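(R)-2-hydroxyglutaryl-CoA dehydratase activating ATPase (Acidaminococcus fermentans, PDB 1HUX) uses ATP hydrolysis to drive the electron transfer that activates (R)-2-hydroxyglutaryl-CoA dehydratase in glutamate fermentation, as a homodimer sharing one [4Fe-4S] cluster. Local coordinates at residues V97-I103 with V209-T215; L152-K158 with I185-A189; M214-Q220 with A242-G246. All coordinates share one frame; numbering follows the deposited sequence.

How the contacts relate
Contact 1 comes first along the chain: residues 97-103 pair with 209-215, closing a loop of 105 residues. Nested within that loop is contact 2, where 152-158 meets the start of helix 184-204; the 26 residues between its segments include the cluster ligand Cys166. Helix 184-204 then leads on to strand 212-215. Contact 3 follows in series, joining the end of this strand and the residues after it to 242-246; it shares Met214 and Thr215 with contact 1. Contact 1 pairs two neighbouring strands of one sheet, and contact 3 carries the second of them to the ADP pocket, whereas contact 2, its centre about 25 Å from that of contact 1, ties together a helical region at the surface.

Contact 1 (V97-I103 with V209-T215); sequences VHTVIDI and VKDVVMT
Val213 fits its two methyls between Val97 and Val100: CG1 meets Val97 CG1 at 3.5 Å, and CG2 meets Val100 CG2 at 3.6 Å. Beta-branched residues suit these parallel strands, since they favour extended backbones and their two methyls spread along the face to meet two neighbours. On the face with Thr99, Val212 CG1 fits against Ile101 CD1 at 3.7 Å, and farther along Met214 CE meets Ile103 CD1. Helix 222-232 packs over Ile101 and Met214, whereas helix 82-93 covers the face of Val100, Asp102 and Thr215. Backbone bonds such as Ile101 N to Val213 O, 2.8 Å, join the strands. Asp102 lays OD2 beside the Thr215 methyl, while its OD1 forms a salt bridge with Lys109. At the N-terminal end of the pair, Val209 CG1 nestles against His98 CB, and the Lys210 carbonyl lies at the imidazole edge near CD2, while ND1 is hydrogen-bonded to Val113 O. Thr99 holds OG1 opposite its own carbonyl carbon (chi1 -65°), where it accepts the Val209 N-H at 2.8 Å. A valine here would probably leave that backbone N-H without its acceptor and free the approach to strand 212-215 to shift. Chemically this is an actin-fold sheet centre: methyls make up most of both faces, with a paired aspartate and a threonine at the C-terminal end of one; backbone bonds set the register and Thr99 fastens the incoming loop.

Contact 2 (L152-K158 with I185-A189); sequences LGAKSTK and IDIIA
Ile185 reaches across to the type I turn from Gly153 to Ser156 with its CG2 methyl, which lies against Lys155 CB at 3.4 Å and packs on the backbone at Ser156 N and Leu152 O. With CG2 opposite the backbone N and CG1 beside it (chi1 -48°), the two branches diverge, and CD1 goes instead to Leu152 CD2, 3.9 Å away. A branched aliphatic residue suits the spot because one arm packs on the turn while the other crosses the leucine at about a right angle.

Asp186 provides the polar grip. Its OD1 gathers the Thr157 N-H at 3.1 Å, met nearly along the C-O axis, and the Lys158 N-H at 3.2 Å, which descends from above the carboxylate plane. Ser156 OG also donates to OD1, though the modelled bond is so short that its length is doubtful. The aliphatic part of Lys158 runs past the same carboxylate, its NZ remaining 5.0 Å from Asp186 OD2 without making a salt bridge.

One turn beyond Ile185, Ile188 places CD1 against Leu152 CB at 3.6 Å and CG2 over Gly153 CA. A beta carbon on Gly153 would run into that CG2, so glycine lets the backbone here lie close to helix 184-204. Val144 and Leu142 continue the apolar patch beyond Leu152 and Ile188.

Ala189 completes the walk: its methyl meets Ser156 CB at 3.7 Å, and its small size allows the loop to come near the helix.

The contact therefore joins helix 149-153 and its exit loop to the first turns of helix 184-204. Aliphatic groups hold one side; on the other, one carboxylate oxygen collects two loop N-H groups and the serine hydroxyl, donors that, with the nearby helix N terminus, would favour its charged form.

Contact 3 (M214-Q220 with A242-G246); sequences MTGGVAQ and AQYNG. With ADP (adenosine-5'-diphosphate), chain D.
Thr215 OG1 donates to a lone pair of Asn245 OD1, in the carbonyl plane, at 2.9 Å. Toward the nucleotide, Gln243 NE2 donates to the alpha-phosphate oxygen O1A of ADP at 2.7 Å, a nearly straight bond of 165°. Its chain, with CG opposite the backbone N (chi1 -176°) and extended beyond, carries the amide out to the phosphate. Gln220 places OE1 2.6 Å from N6 of the adenine, while its NE2 gives a weak bond to Gln243 OE1; a glutamine suits each place, having both a donor and an acceptor. Gly216 N reaches Ala242 O in a long, weak bond.

Two glycines follow the strand. Gly216 has a positive phi that would crowd a beta carbon against the preceding carbonyl, and a beta carbon on Gly217 would strike C5' of ADP. The methyls of Ala219 and Ala242 appear to pack together, though the place of Ala219 is less certain.

This is the nucleotide side of the actin-like ATPase fold: strand 212-215 ends at Gly216 and Gly217, beside the ADP, helix 245-257 starts after Tyr244 at its N-cap position, helix 82-93 lies against Thr215 and Asn245, and Leu31 of strand 25-33 touches Gln243 from the other sheet.

Contact 1 (V97-I103 with V209-T215)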
loop_
_atom_site.group_PDB
_atom_site.type_symbol
_atom_site.label_atom_id
_atom_site.label_comp_id
_atom_site.label_asym_id
_atom_site.label_seq_id
_atom_site.Cartn_x
_atom_site.Cartn_y
_atom_site.Cartn_z
ATOM N N VAL A 97 29.930 -13.048 1.587
ATOM C CA VAL A 97 28.646 -12.418 1.839
ATOM C C VAL A 97 28.451 -12.331 3.332
ATOM O O VAL A 97 28.981 -13.146 4.084
ATOM C CB VAL A 97 27.458 -13.233 1.269
ATOM C CG1 VAL A 97 27.501 -13.217 -0.225
ATOM C CG2 VAL A 97 27.492 -14.668 1.793
ATOM N N HIS A 98 27.687 -11.335 3.754
ATOM C CA HIS A 98 27.372 -11.150 5.165
ATOM C C HIS A 98 26.001 -10.523 5.217
ATOM O O HIS A 98 25.293 -10.598 6.223
ATOM C CB HIS A 98 28.411 -10.256 5.827
ATOM C CG HIS A 98 29.689 -10.969 6.159
ATOM N ND1 HIS A 98 29.757 -11.983 7.096
ATOM C CD2 HIS A 98 30.948 -10.812 5.682
ATOM C CE1 HIS A 98 31.003 -12.413 7.182
ATOM N NE2 HIS A 98 31.747 -11.719 6.335
ATOM N N THR A 99 25.630 -9.930 4.088
ATOM C CA THR A 99 24.337 -9.282 3.946
ATOM C C THR A 99 23.746 -9.616 2.582
ATOM O O THR A 99 24.378 -9.406 1.532
ATOM C CB THR A 99 24.455 -7.726 4.105
ATOM O OG1 THR A 99 24.857 -7.403 5.448
ATOM C CG2 THR A 99 23.116 -7.061 3.821
ATOM N N VAL A 100 22.524 -10.141 2.612
ATOM C CA VAL A 100 21.819 -10.532 1.396
ATOM C C VAL A 100 20.495 -9.798 1.251
ATOM O O VAL A 100 19.602 -9.911 2.096
ATOM C CB VAL A 100 21.515 -12.073 1.369
ATOM C CG1 VAL A 100 20.711 -12.411 0.137
ATOM C CG2 VAL A 100 22.810 -12.894 1.357
ATOM N N ILE A 101 20.372 -9.040 0.173
ATOM C CA ILE A 101 19.133 -8.330 -0.094
ATOM C C ILE A 101 18.356 -9.130 -1.136
ATOM O O ILE A 101 18.797 -9.228 -2.280
ATOM C CB ILE A 101 19.407 -6.932 -0.655
ATOM C CG1 ILE A 101 20.216 -6.133 0.359
ATOM C CG2 ILE A 101 18.095 -6.226 -0.947
ATOM C CD1 ILE A 101 20.599 -4.760 -0.128
ATOM N N ASP A 102 17.218 -9.700 -0.742
ATOM C CA ASP A 102 16.405 -10.505 -1.657
ATOM C C ASP A 102 15.049 -9.904 -1.965
ATOM O O ASP A 102 14.143 -9.921 -1.118
ATOM C CB ASP A 102 16.190 -11.917 -1.090
ATOM C CG ASP A 102 15.175 -12.730 -1.895
ATOM O OD1 ASP A 102 14.153 -13.159 -1.310
ATOM O OD2 ASP A 102 15.408 -12.934 -3.112
ATOM N N ILE A 103 14.899 -9.386 -3.181
ATOM C CA ILE A 103 13.628 -8.789 -3.581
ATOM C C ILE A 103 12.931 -9.710 -4.562
ATOM O O ILE A 103 13.472 -10.023 -5.628
ATOM C CB ILE A 103 13.808 -7.394 -4.282
ATOM C CG1 ILE A 103 14.592 -6.431 -3.385
ATOM C CG2 ILE A 103 12.436 -6.782 -4.575
ATOM C CD1 ILE A 103 14.874 -5.076 -4.033
ATOM N N VAL A 209 26.343 -5.143 6.218
ATOM C CA VAL A 209 27.694 -5.580 6.438
ATOM C C VAL A 209 28.390 -5.709 5.100
ATOM O O VAL A 209 27.777 -5.684 4.043
ATOM C CB VAL A 209 27.751 -6.946 7.146
ATOM C CG1 VAL A 209 29.223 -7.385 7.312
ATOM C CG2 VAL A 209 27.071 -6.822 8.492
ATOM N N LYS A 210 29.690 -5.865 5.197
ATOM C CA LYS A 210 30.557 -6.037 4.081
ATOM C C LYS A 210 30.133 -7.143 3.159
ATOM O O LYS A 210 29.673 -8.182 3.579
ATOM C CB LYS A 210 31.944 -6.305 4.610
ATOM C CG LYS A 210 32.879 -5.294 4.044
ATOM C CD LYS A 210 34.229 -5.196 4.737
ATOM C CE LYS A 210 34.947 -4.101 3.957
ATOM N NZ LYS A 210 36.325 -3.822 4.481
ATOM N N ASP A 211 30.317 -6.879 1.871
ATOM C CA ASP A 211 29.957 -7.801 0.797
ATOM C C ASP A 211 28.471 -8.084 0.772
ATOM O O ASP A 211 27.972 -9.129 1.182
ATOM C CB ASP A 211 30.800 -9.064 0.889
ATOM C CG ASP A 211 31.936 -9.057 -0.096
ATOM O OD1 ASP A 211 31.622 -9.050 -1.304
ATOM O OD2 ASP A 211 33.115 -8.998 0.307
ATOM N N VAL A 212 27.744 -7.062 0.311
ATOM C CA VAL A 212 26.316 -7.082 0.167
ATOM C C VAL A 212 25.989 -7.671 -1.195
ATOM O O VAL A 212 26.616 -7.315 -2.188
ATOM C CB VAL A 212 25.734 -5.641 0.243
ATOM C CG1 VAL A 212 24.181 -5.711 0.244
ATOM C CG2 VAL A 212 26.209 -4.949 1.474
ATOM N N VAL A 213 25.027 -8.577 -1.244
ATOM C CA VAL A 213 24.629 -9.160 -2.532
ATOM C C VAL A 213 23.122 -9.083 -2.703
ATOM O O VAL A 213 22.359 -9.245 -1.737
ATOM C CB VAL A 213 25.041 -10.635 -2.655
ATOM C CG1 VAL A 213 26.545 -10.741 -2.582
ATOM C CG2 VAL A 213 24.393 -11.430 -1.547
ATOM N N MET A 214 22.697 -8.797 -3.928
ATOM C CA MET A 214 21.279 -8.707 -4.212
ATOM C C MET A 214 20.831 -10.005 -4.891
ATOM O O MET A 214 21.468 -10.516 -5.823
ATOM C CB MET A 214 21.004 -7.488 -5.087
ATOM C CG MET A 214 19.552 -7.310 -5.408
ATOM S SD MET A 214 19.282 -5.830 -6.346
ATOM C CE MET A 214 17.632 -5.349 -5.673
ATOM N N THR A 215 19.727 -10.528 -4.380
ATOM C CA THR A 215 19.137 -11.775 -4.829
ATOM C C THR A 215 17.663 -11.628 -5.167
ATOM O O THR A 215 16.989 -10.718 -4.681
ATOM C CB THR A 215 19.310 -12.818 -3.733
ATOM O OG1 THR A 215 20.626 -13.355 -3.836
ATOM C CG2 THR A 215 18.293 -13.905 -3.839
#

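Contact 2 (L152-K158 with I185-A189)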
loop_
_atom_site.group_PDB
_atom_site.type_symbol
_atom_site.label_atom_id
_atom_site.label_comp_id
_atom_site.label_asym_id
_atom_site.label_seq_id
_atom_site.Cartn_x
_atom_site.Cartn_y
_atom_site.Cartn_z
ATOM N N LEU A 152 15.554 1.526 -19.443
ATOM C CA LEU A 152 15.001 2.855 -19.648
ATOM C C LEU A 152 15.524 3.860 -18.630
ATOM O O LEU A 152 16.134 4.876 -19.002
ATOM C CB LEU A 152 13.473 2.798 -19.604
ATOM C CG LEU A 152 12.876 2.085 -20.822
ATOM C CD1 LEU A 152 11.369 1.974 -20.674
ATOM C CD2 LEU A 152 13.242 2.849 -22.096
ATOM N N GLY A 153 15.289 3.570 -17.350
ATOM C CA GLY A 153 15.737 4.452 -16.286
ATOM C C GLY A 153 17.196 4.870 -16.392
ATOM O O GLY A 153 17.582 5.921 -15.882
ATOM N N ALA A 154 18.013 4.058 -17.055
ATOM C CA ALA A 154 19.430 4.360 -17.200
ATOM C C ALA A 154 19.674 5.588 -18.064
ATOM O O ALA A 154 20.788 6.126 -18.096
ATOM C CB ALA A 154 20.164 3.155 -17.796
ATOM N N LYS A 155 18.629 6.028 -18.764
ATOM C CA LYS A 155 18.723 7.178 -19.662
ATOM C C LYS A 155 18.272 8.493 -19.025
ATOM O O LYS A 155 18.410 9.563 -19.625
ATOM C CB LYS A 155 17.882 6.916 -20.911
ATOM C CG LYS A 155 18.280 5.681 -21.675
ATOM C CD LYS A 155 17.337 5.441 -22.849
ATOM C CE LYS A 155 17.759 4.221 -23.668
ATOM N NZ LYS A 155 16.848 3.976 -24.818
ATOM N N SER A 156 17.729 8.405 -17.813
ATOM C CA SER A 156 17.231 9.577 -17.100
ATOM C C SER A 156 18.318 10.621 -16.889
ATOM O O SER A 156 19.478 10.289 -16.645
ATOM C CB SER A 156 16.635 9.158 -15.757
ATOM O OG SER A 156 16.062 10.268 -15.095
ATOM N N THR A 157 17.929 11.888 -17.004
ATOM C CA THR A 157 18.845 13.009 -16.836
ATOM C C THR A 157 18.362 13.913 -15.708
ATOM O O THR A 157 19.126 14.707 -15.169
ATOM C CB THR A 157 18.939 13.844 -18.128
ATOM O OG1 THR A 157 19.394 13.010 -19.196
ATOM C CG2 THR A 157 19.915 15.002 -17.958
ATOM N N LYS A 158 17.093 13.775 -15.346
ATOM C CA LYS A 158 16.512 14.587 -14.287
ATOM C C LYS A 158 16.011 13.741 -13.116
ATOM O O LYS A 158 15.419 12.682 -13.307
ATOM C CB LYS A 158 15.352 15.420 -14.851
ATOM C CG LYS A 158 15.743 16.299 -16.025
ATOM C CD LYS A 158 14.520 16.811 -16.755
ATOM C CE LYS A 158 14.920 17.520 -18.041
ATOM N NZ LYS A 158 13.733 17.803 -18.904
ATOM N N ILE A 185 11.366 8.021 -18.762
ATOM C CA ILE A 185 12.734 7.684 -18.381
ATOM C C ILE A 185 13.021 8.225 -16.968
ATOM O O ILE A 185 13.597 7.539 -16.114
ATOM C CB ILE A 185 13.732 8.322 -19.373
ATOM C CG1 ILE A 185 13.294 8.032 -20.808
ATOM C CG2 ILE A 185 15.118 7.790 -19.135
ATOM C CD1 ILE A 185 13.095 6.570 -21.105
ATOM N N ASP A 186 12.597 9.460 -16.723
ATOM C CA ASP A 186 12.826 10.105 -15.439
ATOM C C ASP A 186 11.911 9.586 -14.347
ATOM O O ASP A 186 12.330 9.450 -13.201
ATOM C CB ASP A 186 12.682 11.620 -15.585
ATOM C CG ASP A 186 13.678 12.211 -16.591
ATOM O OD1 ASP A 186 14.870 11.840 -16.541
ATOM O OD2 ASP A 186 13.274 13.056 -17.428
ATOM N N ILE A 187 10.663 9.303 -14.694
ATOM C CA ILE A 187 9.719 8.773 -13.718
ATOM C C ILE A 187 10.190 7.400 -13.253
ATOM O O ILE A 187 10.012 7.023 -12.095
ATOM C CB ILE A 187 8.304 8.600 -14.317
ATOM C CG1 ILE A 187 7.709 9.974 -14.654
ATOM C CG2 ILE A 187 7.410 7.845 -13.335
ATOM C CD1 ILE A 187 6.164 9.991 -14.864
ATOM N N ILE A 188 10.785 6.645 -14.175
ATOM C CA ILE A 188 11.272 5.305 -13.874
ATOM C C ILE A 188 12.400 5.351 -12.861
ATOM O O ILE A 188 12.307 4.729 -11.805
ATOM C CB ILE A 188 11.734 4.579 -15.163
ATOM C CG1 ILE A 188 10.517 3.927 -15.832
ATOM C CG2 ILE A 188 12.812 3.540 -14.841
ATOM C CD1 ILE A 188 10.821 3.245 -17.155
ATOM N N ALA A 189 13.460 6.090 -13.184
ATOM C CA ALA A 189 14.602 6.222 -12.280
ATOM C C ALA A 189 14.073 6.637 -10.910
ATOM O O ALA A 189 14.647 6.302 -9.885
ATOM C CB ALA A 189 15.579 7.265 -12.808
#

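Contact 3 (M214-Q220 with A242-G246)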
loop_
_atom_site.group_PDB
_atom_site.type_symbol
_atom_site.label_atom_id
_atom_site.label_comp_id
_atom_site.label_asym_id
_atom_site.label_seq_id
_atom_site.Cartn_x
_atom_site.Cartn_y
_atom_site.Cartn_z
ATOM N N MET A 214 22.697 -8.797 -3.928
ATOM C CA MET A 214 21.279 -8.707 -4.212
ATOM C C MET A 214 20.831 -10.005 -4.891
ATOM O O MET A 214 21.468 -10.516 -5.823
ATOM C CB MET A 214 21.004 -7.488 -5.087
ATOM C CG MET A 214 19.552 -7.310 -5.408
ATOM S SD MET A 214 19.282 -5.830 -6.346
ATOM C CE MET A 214 17.632 -5.349 -5.673
ATOM N N THR A 215 19.727 -10.528 -4.380
ATOM C CA THR A 215 19.137 -11.775 -4.829
ATOM C C THR A 215 17.663 -11.628 -5.167
ATOM O O THR A 215 16.989 -10.718 -4.681
ATOM C CB THR A 215 19.310 -12.818 -3.733
ATOM O OG1 THR A 215 20.626 -13.355 -3.836
ATOM C CG2 THR A 215 18.293 -13.905 -3.839
ATOM N N GLY A 216 17.158 -12.526 -6.001
ATOM C CA GLY A 216 15.760 -12.460 -6.387
ATOM C C GLY A 216 15.627 -12.056 -7.840
ATOM O O GLY A 216 16.613 -11.698 -8.493
ATOM N N GLY A 217 14.410 -12.109 -8.363
ATOM C CA GLY A 217 14.235 -11.755 -9.755
ATOM C C GLY A 217 14.524 -10.296 -9.994
ATOM O O GLY A 217 15.206 -9.944 -10.961
ATOM N N VAL A 218 14.011 -9.440 -9.113
ATOM C CA VAL A 218 14.230 -8.009 -9.262
ATOM C C VAL A 218 15.728 -7.692 -9.291
ATOM O O VAL A 218 16.145 -6.623 -9.740
ATOM C CB VAL A 218 13.557 -7.235 -8.120
ATOM C CG1 VAL A 218 13.691 -5.749 -8.358
ATOM C CG2 VAL A 218 12.092 -7.632 -8.029
ATOM N N ALA A 219 16.535 -8.639 -8.825
ATOM C CA ALA A 219 17.972 -8.446 -8.790
ATOM C C ALA A 219 18.484 -8.016 -10.159
ATOM O O ALA A 219 19.393 -7.188 -10.266
ATOM C CB ALA A 219 18.657 -9.723 -8.347
ATOM N N GLN A 220 17.888 -8.570 -11.207
ATOM C CA GLN A 220 18.293 -8.257 -12.574
ATOM C C GLN A 220 18.231 -6.766 -12.868
ATOM O O GLN A 220 19.126 -6.213 -13.518
ATOM C CB GLN A 220 17.401 -9.009 -13.549
ATOM C CG GLN A 220 17.564 -10.504 -13.466
ATOM C CD GLN A 220 16.393 -11.227 -14.066
ATOM O OE1 GLN A 220 16.013 -10.970 -15.204
ATOM N NE2 GLN A 220 15.808 -12.139 -13.303
ATOM N N ALA A 242 21.237 -15.040 -9.806
ATOM C CA ALA A 242 20.527 -14.278 -8.795
ATOM C C ALA A 242 19.165 -14.846 -8.412
ATOM O O ALA A 242 18.913 -15.116 -7.238
ATOM C CB ALA A 242 20.380 -12.840 -9.254
ATOM N N GLN A 243 18.295 -15.047 -9.399
ATOM C CA GLN A 243 16.942 -15.551 -9.139
ATOM C C GLN A 243 16.872 -17.037 -8.789
ATOM O O GLN A 243 15.831 -17.534 -8.340
ATOM C CB GLN A 243 16.051 -15.254 -10.349
ATOM C CG GLN A 243 14.592 -15.647 -10.176
ATOM C CD GLN A 243 13.731 -15.180 -11.337
ATOM O OE1 GLN A 243 14.236 -14.936 -12.453
ATOM N NE2 GLN A 243 12.427 -15.067 -11.094
ATOM N N TYR A 244 17.983 -17.739 -8.986
ATOM C CA TYR A 244 18.046 -19.164 -8.702
ATOM C C TYR A 244 18.749 -19.424 -7.381
ATOM O O TYR A 244 19.096 -20.565 -7.057
ATOM C CB TYR A 244 18.810 -19.893 -9.806
ATOM C CG TYR A 244 18.173 -19.789 -11.171
ATOM C CD1 TYR A 244 18.634 -18.865 -12.110
ATOM C CD2 TYR A 244 17.105 -20.609 -11.525
ATOM C CE1 TYR A 244 18.044 -18.758 -13.369
ATOM C CE2 TYR A 244 16.510 -20.513 -12.779
ATOM C CZ TYR A 244 16.983 -19.583 -13.694
ATOM O OH TYR A 244 16.377 -19.452 -14.926
ATOM N N ASN A 245 18.964 -18.365 -6.612
ATOM C CA ASN A 245 19.654 -18.491 -5.336
ATOM C C ASN A 245 18.894 -19.366 -4.352
ATOM O O ASN A 245 19.458 -20.262 -3.743
ATOM C CB ASN A 245 19.876 -17.108 -4.728
ATOM C CG ASN A 245 20.896 -17.127 -3.605
ATOM O OD1 ASN A 245 21.269 -16.087 -3.053
ATOM N ND2 ASN A 245 21.357 -18.319 -3.262
ATOM N N GLY A 246 17.608 -19.107 -4.194
ATOM C CA GLY A 246 16.837 -19.895 -3.249
ATOM C C GLY A 246 16.918 -21.378 -3.558
ATOM O O GLY A 246 16.997 -22.216 -2.656
HETATM P PB ADP D . 9.066 -15.367 -5.754
HETATM O O1B ADP D . 9.749 -14.729 -4.577
HETATM O O2B ADP D . 9.584 -16.793 -6.118
HETATM O O3B ADP D . 7.551 -15.289 -5.704
HETATM P PA ADP D . 10.858 -14.290 -7.649
HETATM O O1A ADP D . 11.131 -15.333 -8.700
HETATM O O2A ADP D . 11.908 -14.001 -6.672
HETATM O O3A ADP D . 9.458 -14.613 -6.958
HETATM O "O5'" ADP D . 10.363 -12.995 -8.366
HETATM C "C5'" ADP D . 11.217 -12.315 -9.122
HETATM C "C4'" ADP D . 10.761 -10.942 -9.444
HETATM O "O4'" ADP D . 11.671 -10.365 -10.427
HETATM C "C3'" ADP D . 9.271 -10.698 -10.038
HETATM O "O3'" ADP D . 8.713 -9.443 -9.578
HETATM C "C2'" ADP D . 9.604 -10.770 -11.516
HETATM O "O2'" ADP D . 8.701 -10.102 -12.456
HETATM C "C1'" ADP D . 10.968 -10.093 -11.543
HETATM N N9 ADP D . 11.752 -10.220 -12.794
HETATM C C8 ADP D . 11.949 -11.358 -13.462
HETATM N N7 ADP D . 12.661 -11.200 -14.497
HETATM C C5 ADP D . 12.955 -9.842 -14.520
HETATM C C6 ADP D . 13.725 -8.996 -15.389
HETATM N N6 ADP D . 14.360 -9.463 -16.501
HETATM N N1 ADP D . 13.811 -7.669 -15.079
HETATM C C2 ADP D . 13.179 -7.204 -13.990
HETATM N N3 ADP D . 12.443 -7.918 -13.115
HETATM C C4 ADP D . 12.374 -9.235 -13.444
#